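Local coordinates for protein alcohol dehydrogenase, zinc-containing (Streptococcus pneumoniae serotype 2, PDB 5YLN) that probably catalyses the NAD+-dependent oxidation of alcohols, as a zinc-containing member of the medium-chain alcohol dehydrogenase family, at residues P157-I162 against G295-T301; V175-G181 against K198-D203; D205-L209 against H219-S223; I262-V268 against R288-T293; L319-Y323 against A340-A344. All blocks are in the same frame, centred on the assembly; numbering follows the deposited sequence.

Contact 1: residues P157-I162 against G295-T301; sequences PTGYEI and GLVSTNT
The first turns of helix 157-165 meet the irregular loop 295-301, which leads from strand 291-293 to helix 302-310. Residues 158-162 form a wider pi-type turn, and the CA atoms pair as Pro-157 with Thr-299 (5.7 Å), Thr-158 with Val-297 (5.1 Å) and Ile-162 with Gly-295 (5.9 Å). The hydrogen bonds converge on the carboxylate of Glu-161 (chi1 m, chi2 t), an acceptor long enough to reach into the curled loop. Its OE1 accepts from Ser-298 N at 2.9 Å and Thr-299 N at 3.0 Å; its OE2 accepts from Thr-301 N at 3.0 Å and Thr-301 OG1 at 2.6 Å. Thr-299 has phi +71°, which helps curl the amides around the acid. Apolar packing centres on Val-297, whose CG2 lies 3.8 Å from Pro-157 CB and whose CB lies 4.3 Å from Ile-162 CG1. A CB on Gly-295 would crowd Ile-162 CD1; Ile-162 CG2 is 3.6 Å from Gly-295 O. Thr-158 OG1 sits 3.5 Å from Val-297 CB and hydrogen-bonds a bound Tris molecule, probably from the crystallisation liquor. The result is a loop held by a buried glutamate, beside the alcohol dehydrogenase zinc bound by Cys-42 and His-64.

Contact 2: residues V175-G181 against K198-D203; sequences VAIIGSG and KLIMVD
Strands 175-178 and 198-203 run parallel, their axes 4.6 Å apart at closest approach and crossing at -20°. The register pairs Val-175 with Leu-199, Ala-176 with Ile-200, Ile-177 with Met-201 and Ile-178 with Val-202. Five backbone bonds satisfy the facing groups: Val-175 N to Lys-198 O, Ile-200 N to Val-175 O and Ile-177 N to Ile-200 O (each 2.8 Å), then Val-202 N to Ile-177 O and Gly-179 N to Val-202 O (each 2.9 Å). Ala-176 and Ile-178 turn their backbone polar groups to strand 242-247 and the residue after it. Past the ladder, Ser-180 N donates to Asp-203 OD2 at 2.7 Å, while Asp-203 OD1 accepts from Asp-205 N and forms a salt bridge with Arg-208; Ser-180 OG has a weak hydrogen bond with Arg-208 O. Branched and apolar side chains suit the two buried faces. On one, Ile-177 CB meets Met-201 CE (chi1 t, chi2 p) at 3.9 Å and Ile-177 CD1 meets Leu-199 CD2 at 4.1 Å, beneath helix 182-191; on the other, Ile-178 CD1 lies 3.6 Å from Val-202 CB, against helix 252-261. At the phi/psi of Gly-179, 114/111°, a CB would strike the preceding carbonyl, and Gly-181 is the N-cap of helix 182-191. The strand, glycine-rich turn and helix, with an acid ending the second strand, are consistent with the dinucleotide-binding beta-alpha-beta unit of a Rossmann fold.

Contact 3: residues D205-L209 against H219-S223; sequences DDNRL and HKVNS
Asp-205 is the N-cap of a helix whose first turn is 206-209, with Leu-209 N bonded to Asp-205 O at 3.1 Å; residues 219-222 form an extended strand. The closest CA pairs are Leu-209 with Lys-220 at 6.0 Å and Asp-206 with Asn-222 at 7.1 Å. At the cap, the short acid Asp-205 suits the first amides of the helix, its OD1 accepting weak bonds from Asn-207 N at 2.5 Å and Arg-208 N at 3.2 Å. Leu-209 (chi1 m, chi2 t) is the main apolar residue of the contact. It points at the strand, its CB 4.0 Å from Lys-220 CB and its CD1 3.6 Å from Val-221 O and 4.2 Å from Asn-222 CB; the amide end of Asn-222 is held by Ser-224. Lys-220 (chi1 p, then fully extended) packs its aliphatic stem beside Leu-209, and its NZ is shared between salt bridges to Asp-206 OD1 (3.1 Å, hydrogen-bonded) and Glu-210, its stronger partner. Val-221 points away, onto helix 226-236. The contact thus closes the beta-alpha-beta crossover from strand 198-203 through helix 206-214 to strand 219-222, with Leu-209 also packing on Met-201 and Asp-203, at an outermost strand of the parallel sheet within this chain.

Contact 4: residues I262-V268 against R288-T293; sequences IGVDGTV and RNINVT
Arg-288, Val-268 and Asn-291 dominate this contact. Arg-288 (chi1, chi2 and chi3 all t) donates from NE to Ile-262 O at 2.9 Å, and its guanidinium lies with one face over Val-264 N; its long side chain reaches back to the residues that open the type II turn Gly-263 to Gly-266. There Asp-265 has phi +78°, and a CB on Gly-266 would clash with Ile-262 CD1. Beyond the turn, strands 266-268 and 291-293 run parallel at 32°, their axes 4.6 Å apart, pairing Thr-267 with Asn-291 and Val-268 with Val-292. Asn-291 N donates to Gly-266 O (3.0 Å), Val-268 N to Asn-291 O (2.9 Å) and Thr-293 N to Val-268 O (2.8 Å). Polar Asn-291 (chi1 m) shares a face with Thr-267, its ND2 3.2 Å from Thr-267 OG1. Apolar Val-268, its CB 4.4 Å from Val-292 CG2, faces helix 252-261. Strand 266-270 continues the sheet to strand 242-247, while residues 291-293 pair antiparallel with a strand of the second subunit, extending the sheet across the dimer interface.

Contact 5: residues L319-Y323 against A340-A344; sequences LVTHY and ADHHA
A Schellman motif ends the weakly bonded helix around 340-342: His-343 leaves helical geometry with phi/psi 53/39°, turning the chain so that Ala-344 comes beside the start of strand 322-325, its CA 5.5 Å from Thr-321 CA. No hydrogen bond crosses this small surface contact, which packs through the side chains of Thr-321 and His-322. His-322 (chi1 m, chi2 77°) presents its ring edge to the helix end, its CE1 3.3 Å from His-342 O, while His-322 NE2 lies 4.0 Å from His-342 CB. The imidazole is also tied to its own segment, as His-322 ND1 and Thr-321 OG1 share a hydrogen bond of 3.0 Å; the p rotamer of Thr-321 brings the hydroxyl there. Thr-321 OG1 has a second, weak bond to Lys-346 O, which leads into strand 347-350, the parallel neighbour of strand 322-325. Ala-344 is small enough to fit closely against both residues: its CB lies 3.8 Å from His-322 ND1, and its CA only 3.2 Å from Thr-321 OG1.

In the fold
Contacts 2, 3 and 4 all reach one six-stranded parallel sheet. Contacts 2 and 3, with centres 8 Å apart, touch in consecutive beta-alpha-beta units: Asp-203 OD1 meets Arg-208 NH2 in a 2.8 Å salt bridge. Contact 4 lies at the other edge, its centre about 23 Å from that of contact 3, and reaches the second subunit, as does contact 1, whose loop begins one residue further on. The Thr-158 side chain of contact 1 is about 6 Å from the zinc bound by Cys-42 and His-64, distinct from the four-cysteine zinc. Contact 5 lies on the surface, away from the metal sites, and meets contact 3 where Asn-207 ND2 packs 3.5 Å from His-343 NE2.

Contact 1: residues P157-I162 against G295-T301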
# COMPACT_ATOMS: atom_id res chain seq x y z
N PRO A 157 -14.73 11.60 8.37
CA PRO A 157 -13.47 10.94 8.75
C PRO A 157 -13.16 9.75 7.86
O PRO A 157 -11.97 9.42 7.69
CB PRO A 157 -13.70 10.54 10.21
CG PRO A 157 -15.17 10.52 10.42
CD PRO A 157 -15.74 11.49 9.45
N THR A 158 -14.18 9.10 7.28
CA THR A 158 -13.92 7.99 6.36
C THR A 158 -13.20 8.49 5.11
O THR A 158 -12.10 8.03 4.78
CB THR A 158 -15.22 7.24 6.00
OG1 THR A 158 -15.73 6.59 7.17
CG2 THR A 158 -14.94 6.14 4.95
N GLY A 159 -13.80 9.46 4.42
CA GLY A 159 -13.14 10.07 3.27
C GLY A 159 -11.75 10.63 3.59
O GLY A 159 -10.82 10.50 2.78
N TYR A 160 -11.59 11.26 4.76
CA TYR A 160 -10.33 11.92 5.08
C TYR A 160 -9.25 10.91 5.43
O TYR A 160 -8.19 10.87 4.79
CB TYR A 160 -10.52 12.93 6.22
CG TYR A 160 -9.29 13.79 6.54
CD1 TYR A 160 -8.65 14.55 5.55
CD2 TYR A 160 -8.79 13.86 7.84
CE1 TYR A 160 -7.53 15.33 5.84
CE2 TYR A 160 -7.68 14.65 8.15
CZ TYR A 160 -7.06 15.38 7.15
OH TYR A 160 -5.96 16.14 7.45
N GLU A 161 -9.50 10.06 6.43
CA GLU A 161 -8.48 9.10 6.88
C GLU A 161 -8.21 8.03 5.83
O GLU A 161 -7.05 7.71 5.54
CB GLU A 161 -8.90 8.45 8.20
CG GLU A 161 -9.02 9.44 9.35
CD GLU A 161 -9.66 8.85 10.61
OE1 GLU A 161 -9.77 7.61 10.72
OE2 GLU A 161 -10.05 9.65 11.48
N ILE A 162 -9.27 7.47 5.23
CA ILE A 162 -9.12 6.31 4.37
C ILE A 162 -8.94 6.68 2.89
O ILE A 162 -8.26 5.95 2.16
CB ILE A 162 -10.31 5.34 4.54
CG1 ILE A 162 -10.57 5.08 6.04
CG2 ILE A 162 -10.10 4.06 3.73
CD1 ILE A 162 -9.32 4.64 6.84
N GLY A 295 -8.63 0.32 4.53
CA GLY A 295 -8.85 0.61 5.93
C GLY A 295 -10.31 0.77 6.29
O GLY A 295 -11.16 1.07 5.46
N LEU A 296 -10.58 0.51 7.56
CA LEU A 296 -11.78 0.93 8.26
C LEU A 296 -11.44 2.23 9.00
O LEU A 296 -10.41 2.30 9.68
CB LEU A 296 -12.21 -0.14 9.25
CG LEU A 296 -13.31 0.17 10.27
CD1 LEU A 296 -14.54 0.59 9.54
CD2 LEU A 296 -13.58 -1.06 11.12
N VAL A 297 -12.32 3.23 8.89
CA VAL A 297 -12.08 4.49 9.57
C VAL A 297 -11.82 4.25 11.05
O VAL A 297 -12.37 3.32 11.66
CB VAL A 297 -13.28 5.44 9.36
CG1 VAL A 297 -14.49 4.98 10.20
CG2 VAL A 297 -12.89 6.88 9.73
N SER A 298 -10.94 5.07 11.64
CA SER A 298 -10.72 5.04 13.08
C SER A 298 -11.39 6.19 13.82
O SER A 298 -11.85 6.00 14.96
CB SER A 298 -9.22 5.05 13.40
OG SER A 298 -8.74 3.73 13.48
N THR A 299 -11.49 7.35 13.17
CA THR A 299 -11.94 8.64 13.70
C THR A 299 -10.94 9.27 14.67
O THR A 299 -11.29 10.20 15.40
CB THR A 299 -13.36 8.58 14.33
OG1 THR A 299 -13.34 7.91 15.59
CG2 THR A 299 -14.32 7.87 13.41
N ASN A 300 -9.67 8.85 14.63
CA ASN A 300 -8.66 9.57 15.41
C ASN A 300 -8.49 11.02 14.93
O ASN A 300 -8.02 11.86 15.70
CB ASN A 300 -7.33 8.81 15.36
CG ASN A 300 -6.84 8.59 13.95
OD1 ASN A 300 -7.57 8.12 13.09
ND2 ASN A 300 -5.59 8.94 13.71
N THR A 301 -8.87 11.34 13.69
CA THR A 301 -8.73 12.70 13.18
C THR A 301 -9.90 13.61 13.53
O THR A 301 -9.80 14.82 13.27
CB THR A 301 -8.55 12.72 11.65
OG1 THR A 301 -9.73 12.22 11.01
CG2 THR A 301 -7.33 11.87 11.22

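Contact 2: residues V175-G181 against K198-D203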
# COMPACT_ATOMS: atom_id res chain seq x y z
N VAL A 175 -5.46 13.95 -8.35
CA VAL A 175 -6.33 13.00 -7.68
C VAL A 175 -7.47 12.67 -8.63
O VAL A 175 -8.01 13.55 -9.31
CB VAL A 175 -6.88 13.56 -6.36
CG1 VAL A 175 -7.74 12.49 -5.64
CG2 VAL A 175 -5.74 14.10 -5.48
N ALA A 176 -7.83 11.39 -8.67
CA ALA A 176 -9.10 10.97 -9.24
C ALA A 176 -9.90 10.28 -8.15
O ALA A 176 -9.35 9.52 -7.35
CB ALA A 176 -8.90 10.02 -10.43
N ILE A 177 -11.20 10.56 -8.12
CA ILE A 177 -12.11 9.90 -7.20
C ILE A 177 -13.09 9.08 -8.03
O ILE A 177 -13.72 9.60 -8.96
CB ILE A 177 -12.81 10.92 -6.29
CG1 ILE A 177 -11.74 11.65 -5.47
CG2 ILE A 177 -13.78 10.23 -5.33
CD1 ILE A 177 -12.25 12.88 -4.73
N ILE A 178 -13.16 7.78 -7.74
CA ILE A 178 -13.99 6.85 -8.49
C ILE A 178 -15.24 6.60 -7.65
O ILE A 178 -15.21 5.85 -6.67
CB ILE A 178 -13.26 5.54 -8.80
CG1 ILE A 178 -11.85 5.85 -9.30
CG2 ILE A 178 -14.04 4.76 -9.86
CD1 ILE A 178 -11.82 6.72 -10.52
N GLY A 179 -16.33 7.21 -8.06
CA GLY A 179 -17.58 7.01 -7.37
C GLY A 179 -18.00 8.31 -6.74
O GLY A 179 -17.35 8.79 -5.80
N SER A 180 -19.06 8.90 -7.26
CA SER A 180 -19.52 10.22 -6.86
C SER A 180 -20.72 10.16 -5.93
O SER A 180 -21.47 11.13 -5.84
CB SER A 180 -19.84 11.05 -8.11
OG SER A 180 -19.79 12.44 -7.84
N GLY A 181 -20.94 9.03 -5.25
CA GLY A 181 -21.93 8.94 -4.20
C GLY A 181 -21.46 9.66 -2.95
O GLY A 181 -20.49 10.42 -2.99
N LYS A 198 -5.37 18.76 -9.48
CA LYS A 198 -6.47 18.17 -10.23
C LYS A 198 -7.26 17.25 -9.32
O LYS A 198 -6.70 16.39 -8.63
CB LYS A 198 -5.97 17.39 -11.45
CG LYS A 198 -5.46 18.29 -12.56
CD LYS A 198 -5.18 17.52 -13.83
CE LYS A 198 -4.94 18.48 -14.98
NZ LYS A 198 -3.73 19.32 -14.77
N LEU A 199 -8.57 17.45 -9.31
CA LEU A 199 -9.53 16.63 -8.60
C LEU A 199 -10.52 16.16 -9.66
O LEU A 199 -11.45 16.90 -10.01
CB LEU A 199 -10.23 17.40 -7.50
CG LEU A 199 -9.60 17.37 -6.13
CD1 LEU A 199 -10.30 18.40 -5.24
CD2 LEU A 199 -9.75 16.00 -5.56
N ILE A 200 -10.31 14.96 -10.15
CA ILE A 200 -11.07 14.41 -11.26
C ILE A 200 -12.13 13.47 -10.70
O ILE A 200 -11.80 12.44 -10.10
CB ILE A 200 -10.13 13.70 -12.24
CG1 ILE A 200 -8.97 14.64 -12.61
CG2 ILE A 200 -10.91 13.22 -13.46
CD1 ILE A 200 -7.74 13.95 -13.18
N MET A 201 -13.40 13.84 -10.83
CA MET A 201 -14.47 12.94 -10.41
C MET A 201 -14.84 12.04 -11.57
O MET A 201 -15.07 12.52 -12.69
CB MET A 201 -15.70 13.70 -9.91
CG MET A 201 -16.74 12.81 -9.20
SD MET A 201 -16.29 12.34 -7.49
CE MET A 201 -15.36 13.77 -7.08
N VAL A 202 -14.90 10.73 -11.31
CA VAL A 202 -15.26 9.72 -12.30
C VAL A 202 -16.50 9.01 -11.81
O VAL A 202 -16.55 8.55 -10.66
CB VAL A 202 -14.10 8.73 -12.53
CG1 VAL A 202 -14.47 7.70 -13.62
CG2 VAL A 202 -12.86 9.48 -12.92
N ASP A 203 -17.52 8.92 -12.68
CA ASP A 203 -18.79 8.28 -12.37
C ASP A 203 -19.54 8.04 -13.69
O ASP A 203 -19.17 8.55 -14.75
CB ASP A 203 -19.60 9.12 -11.38
CG ASP A 203 -20.68 8.33 -10.66
OD1 ASP A 203 -21.59 7.82 -11.35
OD2 ASP A 203 -20.62 8.22 -9.42

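Contact 3: residues D205-L209 against H219-S223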
# COMPACT_ATOMS: atom_id res chain seq x y z
N ASP A 205 -23.10 8.52 -13.69
CA ASP A 205 -24.24 9.44 -13.59
C ASP A 205 -23.78 10.88 -13.75
O ASP A 205 -22.98 11.39 -12.95
CB ASP A 205 -24.90 9.23 -12.23
CG ASP A 205 -26.08 10.15 -11.97
OD1 ASP A 205 -26.20 11.21 -12.63
OD2 ASP A 205 -26.88 9.82 -11.08
N ASP A 206 -24.33 11.57 -14.75
CA ASP A 206 -23.93 12.96 -14.98
C ASP A 206 -24.47 13.90 -13.90
O ASP A 206 -23.85 14.94 -13.63
CB ASP A 206 -24.38 13.44 -16.35
CG ASP A 206 -23.88 14.83 -16.66
OD1 ASP A 206 -22.64 15.00 -16.76
OD2 ASP A 206 -24.72 15.76 -16.77
N ASN A 207 -25.60 13.56 -13.28
CA ASN A 207 -26.12 14.39 -12.19
C ASN A 207 -25.15 14.41 -11.02
O ASN A 207 -24.86 15.47 -10.45
CB ASN A 207 -27.49 13.88 -11.74
CG ASN A 207 -28.59 14.17 -12.76
OD1 ASN A 207 -28.41 14.98 -13.67
ND2 ASN A 207 -29.75 13.51 -12.60
N ARG A 208 -24.63 13.24 -10.65
CA ARG A 208 -23.66 13.19 -9.56
C ARG A 208 -22.35 13.89 -9.94
O ARG A 208 -21.75 14.59 -9.10
CB ARG A 208 -23.42 11.72 -9.17
CG ARG A 208 -24.69 11.02 -8.62
CD ARG A 208 -24.35 9.79 -7.77
NE ARG A 208 -23.75 8.73 -8.58
CZ ARG A 208 -24.45 7.81 -9.26
NH1 ARG A 208 -25.78 7.82 -9.21
NH2 ARG A 208 -23.82 6.88 -9.98
N LEU A 209 -21.91 13.76 -11.20
CA LEU A 209 -20.71 14.47 -11.63
C LEU A 209 -20.91 15.99 -11.58
O LEU A 209 -20.01 16.73 -11.17
CB LEU A 209 -20.29 14.03 -13.04
CG LEU A 209 -19.65 12.63 -13.19
CD1 LEU A 209 -19.38 12.30 -14.67
CD2 LEU A 209 -18.39 12.48 -12.37
N HIS A 219 -12.39 18.61 -12.65
CA HIS A 219 -12.85 17.98 -13.89
C HIS A 219 -13.79 16.83 -13.58
O HIS A 219 -13.71 16.20 -12.52
CB HIS A 219 -11.72 17.38 -14.73
CG HIS A 219 -10.56 18.30 -14.94
ND1 HIS A 219 -9.76 18.74 -13.90
CD2 HIS A 219 -10.07 18.87 -16.07
CE1 HIS A 219 -8.83 19.55 -14.39
NE2 HIS A 219 -8.99 19.64 -15.70
N LYS A 220 -14.65 16.53 -14.53
CA LYS A 220 -15.48 15.33 -14.48
C LYS A 220 -15.13 14.44 -15.65
O LYS A 220 -14.79 14.91 -16.75
CB LYS A 220 -16.98 15.67 -14.52
CG LYS A 220 -17.45 16.35 -15.81
CD LYS A 220 -18.96 16.61 -15.78
CE LYS A 220 -19.39 17.41 -17.00
NZ LYS A 220 -20.88 17.58 -17.01
N VAL A 221 -15.22 13.14 -15.42
CA VAL A 221 -15.02 12.15 -16.48
C VAL A 221 -16.12 11.12 -16.34
O VAL A 221 -16.29 10.55 -15.26
CB VAL A 221 -13.64 11.47 -16.39
CG1 VAL A 221 -13.53 10.36 -17.42
CG2 VAL A 221 -12.53 12.51 -16.57
N ASN A 222 -16.89 10.91 -17.40
CA ASN A 222 -17.95 9.91 -17.37
C ASN A 222 -17.35 8.57 -17.76
O ASN A 222 -16.70 8.44 -18.80
CB ASN A 222 -19.09 10.31 -18.31
CG ASN A 222 -20.38 9.54 -18.03
OD1 ASN A 222 -20.38 8.32 -17.96
ND2 ASN A 222 -21.46 10.27 -17.81
N SER A 223 -17.55 7.56 -16.91
CA SER A 223 -16.92 6.26 -17.10
C SER A 223 -17.75 5.32 -17.96
O SER A 223 -17.50 4.11 -17.96
CB SER A 223 -16.62 5.62 -15.75
OG SER A 223 -17.77 5.64 -14.93

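Contact 4: residues I262-V268 against R288-T293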
# COMPACT_ATOMS: atom_id res chain seq x y z
N ILE A 262 -3.56 4.75 -12.30
CA ILE A 262 -2.60 5.19 -11.31
C ILE A 262 -1.23 5.30 -11.96
O ILE A 262 -0.84 4.48 -12.79
CB ILE A 262 -2.61 4.23 -10.11
CG1 ILE A 262 -1.91 4.86 -8.92
CG2 ILE A 262 -2.04 2.86 -10.49
CD1 ILE A 262 -2.64 6.07 -8.38
N GLY A 263 -0.50 6.37 -11.63
CA GLY A 263 0.81 6.59 -12.20
C GLY A 263 1.91 6.05 -11.33
O GLY A 263 1.66 5.57 -10.22
N VAL A 264 3.15 6.13 -11.86
CA VAL A 264 4.33 5.80 -11.07
C VAL A 264 4.29 6.54 -9.74
O VAL A 264 4.03 7.75 -9.71
CB VAL A 264 5.62 6.13 -11.83
CG1 VAL A 264 6.81 6.03 -10.89
CG2 VAL A 264 5.82 5.21 -13.03
N ASP A 265 4.54 5.82 -8.65
CA ASP A 265 4.66 6.28 -7.28
C ASP A 265 3.29 6.54 -6.65
O ASP A 265 3.23 7.00 -5.49
CB ASP A 265 5.54 7.55 -7.15
CG ASP A 265 6.19 7.67 -5.78
OD1 ASP A 265 6.67 6.63 -5.28
OD2 ASP A 265 6.23 8.80 -5.22
N GLY A 266 2.20 6.26 -7.37
CA GLY A 266 0.87 6.63 -6.92
C GLY A 266 0.26 5.63 -5.95
O GLY A 266 0.78 4.54 -5.74
N THR A 267 -0.86 6.04 -5.34
CA THR A 267 -1.57 5.20 -4.38
C THR A 267 -3.02 5.02 -4.82
O THR A 267 -3.72 6.00 -5.10
CB THR A 267 -1.50 5.80 -2.97
OG1 THR A 267 -0.14 5.80 -2.51
CG2 THR A 267 -2.35 5.02 -1.98
N VAL A 268 -3.46 3.77 -4.89
CA VAL A 268 -4.88 3.45 -4.95
C VAL A 268 -5.36 3.30 -3.51
O VAL A 268 -4.93 2.38 -2.80
CB VAL A 268 -5.14 2.16 -5.75
CG1 VAL A 268 -6.64 1.82 -5.79
CG2 VAL A 268 -4.57 2.28 -7.17
N ARG A 288 5.65 -0.64 -11.53
CA ARG A 288 5.15 0.73 -11.58
C ARG A 288 5.33 1.50 -10.28
O ARG A 288 5.00 2.70 -10.23
CB ARG A 288 3.67 0.71 -11.99
CG ARG A 288 3.14 2.04 -12.53
CD ARG A 288 1.93 1.84 -13.43
NE ARG A 288 1.36 3.08 -13.96
CZ ARG A 288 1.84 3.75 -15.00
NH1 ARG A 288 2.95 3.34 -15.62
NH2 ARG A 288 1.24 4.85 -15.43
N ASN A 289 5.82 0.86 -9.22
CA ASN A 289 6.02 1.52 -7.93
C ASN A 289 4.73 2.09 -7.35
O ASN A 289 4.65 3.26 -6.96
CB ASN A 289 7.07 2.63 -8.05
CG ASN A 289 8.44 2.10 -8.35
OD1 ASN A 289 8.65 1.39 -9.34
ND2 ASN A 289 9.39 2.42 -7.49
N ILE A 290 3.71 1.26 -7.23
CA ILE A 290 2.41 1.72 -6.75
C ILE A 290 2.12 1.13 -5.38
O ILE A 290 2.76 0.19 -4.91
CB ILE A 290 1.28 1.41 -7.73
CG1 ILE A 290 1.13 -0.11 -7.87
CG2 ILE A 290 1.51 2.12 -9.08
CD1 ILE A 290 -0.28 -0.54 -8.04
N ASN A 291 1.13 1.71 -4.73
CA ASN A 291 0.66 1.29 -3.43
C ASN A 291 -0.84 1.08 -3.53
O ASN A 291 -1.53 1.73 -4.32
CB ASN A 291 0.98 2.35 -2.34
CG ASN A 291 2.41 2.83 -2.39
OD1 ASN A 291 3.34 2.08 -2.11
ND2 ASN A 291 2.60 4.11 -2.75
N VAL A 292 -1.35 0.17 -2.71
CA VAL A 292 -2.78 -0.02 -2.57
C VAL A 292 -3.05 -0.02 -1.08
O VAL A 292 -2.43 -0.79 -0.34
CB VAL A 292 -3.26 -1.33 -3.21
CG1 VAL A 292 -4.78 -1.49 -3.04
CG2 VAL A 292 -2.84 -1.39 -4.71
N THR A 293 -3.92 0.87 -0.62
CA THR A 293 -4.23 0.91 0.80
C THR A 293 -5.69 0.57 1.02
O THR A 293 -6.55 0.86 0.19
CB THR A 293 -3.92 2.28 1.43
OG1 THR A 293 -4.75 3.28 0.83
CG2 THR A 293 -2.42 2.66 1.27

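Contact 5: residues L319-Y323 against A340-A344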
# COMPACT_ATOMS: atom_id res chain seq x y z
N LEU A 319 -23.51 17.90 2.16
CA LEU A 319 -23.80 16.49 1.97
C LEU A 319 -25.24 16.13 2.32
O LEU A 319 -25.69 15.03 1.97
CB LEU A 319 -22.84 15.64 2.81
CG LEU A 319 -21.41 15.66 2.25
CD1 LEU A 319 -20.40 15.15 3.27
CD2 LEU A 319 -21.30 14.85 0.96
N VAL A 320 -25.97 17.00 3.01
CA VAL A 320 -27.31 16.67 3.49
C VAL A 320 -28.34 17.31 2.57
O VAL A 320 -28.33 18.53 2.37
CB VAL A 320 -27.52 17.11 4.95
CG1 VAL A 320 -29.00 16.91 5.35
CG2 VAL A 320 -26.59 16.31 5.86
N THR A 321 -29.24 16.49 2.03
CA THR A 321 -30.19 16.92 1.02
C THR A 321 -31.65 16.72 1.40
O THR A 321 -32.50 17.39 0.81
CB THR A 321 -29.93 16.18 -0.31
OG1 THR A 321 -30.02 14.77 -0.08
CG2 THR A 321 -28.52 16.51 -0.86
N HIS A 322 -31.96 15.82 2.33
CA HIS A 322 -33.34 15.55 2.72
C HIS A 322 -33.44 15.38 4.23
O HIS A 322 -32.53 14.85 4.88
CB HIS A 322 -33.86 14.29 2.03
CG HIS A 322 -34.07 14.46 0.56
ND1 HIS A 322 -33.03 14.45 -0.35
CD2 HIS A 322 -35.19 14.65 -0.16
CE1 HIS A 322 -33.51 14.61 -1.57
NE2 HIS A 322 -34.82 14.74 -1.48
N TYR A 323 -34.58 15.80 4.77
CA TYR A 323 -34.80 15.85 6.21
C TYR A 323 -36.00 14.98 6.54
O TYR A 323 -37.00 15.01 5.81
CB TYR A 323 -35.01 17.31 6.66
CG TYR A 323 -33.85 18.23 6.28
CD1 TYR A 323 -33.63 18.62 4.95
CD2 TYR A 323 -32.97 18.71 7.24
CE1 TYR A 323 -32.57 19.44 4.61
CE2 TYR A 323 -31.89 19.52 6.90
CZ TYR A 323 -31.70 19.89 5.58
OH TYR A 323 -30.65 20.70 5.25
N ALA A 340 -30.73 8.33 -6.48
CA ALA A 340 -30.69 8.92 -7.83
C ALA A 340 -32.04 9.52 -8.24
O ALA A 340 -32.10 10.59 -8.85
CB ALA A 340 -30.23 7.87 -8.85
N ASP A 341 -33.15 8.84 -7.90
CA ASP A 341 -34.48 9.38 -8.23
C ASP A 341 -34.73 10.73 -7.56
O ASP A 341 -35.45 11.57 -8.11
CB ASP A 341 -35.59 8.41 -7.82
CG ASP A 341 -35.45 7.04 -8.45
OD1 ASP A 341 -34.45 6.80 -9.16
OD2 ASP A 341 -36.35 6.20 -8.22
N HIS A 342 -34.15 10.96 -6.38
CA HIS A 342 -34.41 12.15 -5.58
C HIS A 342 -33.24 13.13 -5.53
O HIS A 342 -33.33 14.12 -4.80
CB HIS A 342 -34.79 11.77 -4.14
CG HIS A 342 -35.91 10.78 -4.07
ND1 HIS A 342 -35.71 9.42 -4.08
CD2 HIS A 342 -37.25 10.96 -4.01
CE1 HIS A 342 -36.87 8.80 -4.02
NE2 HIS A 342 -37.82 9.72 -3.98
N HIS A 343 -32.16 12.88 -6.27
CA HIS A 343 -30.96 13.70 -6.19
C HIS A 343 -30.49 13.82 -4.74
O HIS A 343 -30.07 14.89 -4.29
CB HIS A 343 -31.18 15.09 -6.82
CG HIS A 343 -31.67 15.05 -8.24
ND1 HIS A 343 -32.53 15.99 -8.76
CD2 HIS A 343 -31.41 14.18 -9.25
CE1 HIS A 343 -32.79 15.70 -10.02
NE2 HIS A 343 -32.13 14.61 -10.34
N ALA A 344 -30.60 12.72 -3.99
CA ALA A 344 -30.24 12.72 -2.58
C ALA A 344 -28.72 12.58 -2.38
O ALA A 344 -28.11 11.78 -3.07
CB ALA A 344 -30.97 11.60 -1.87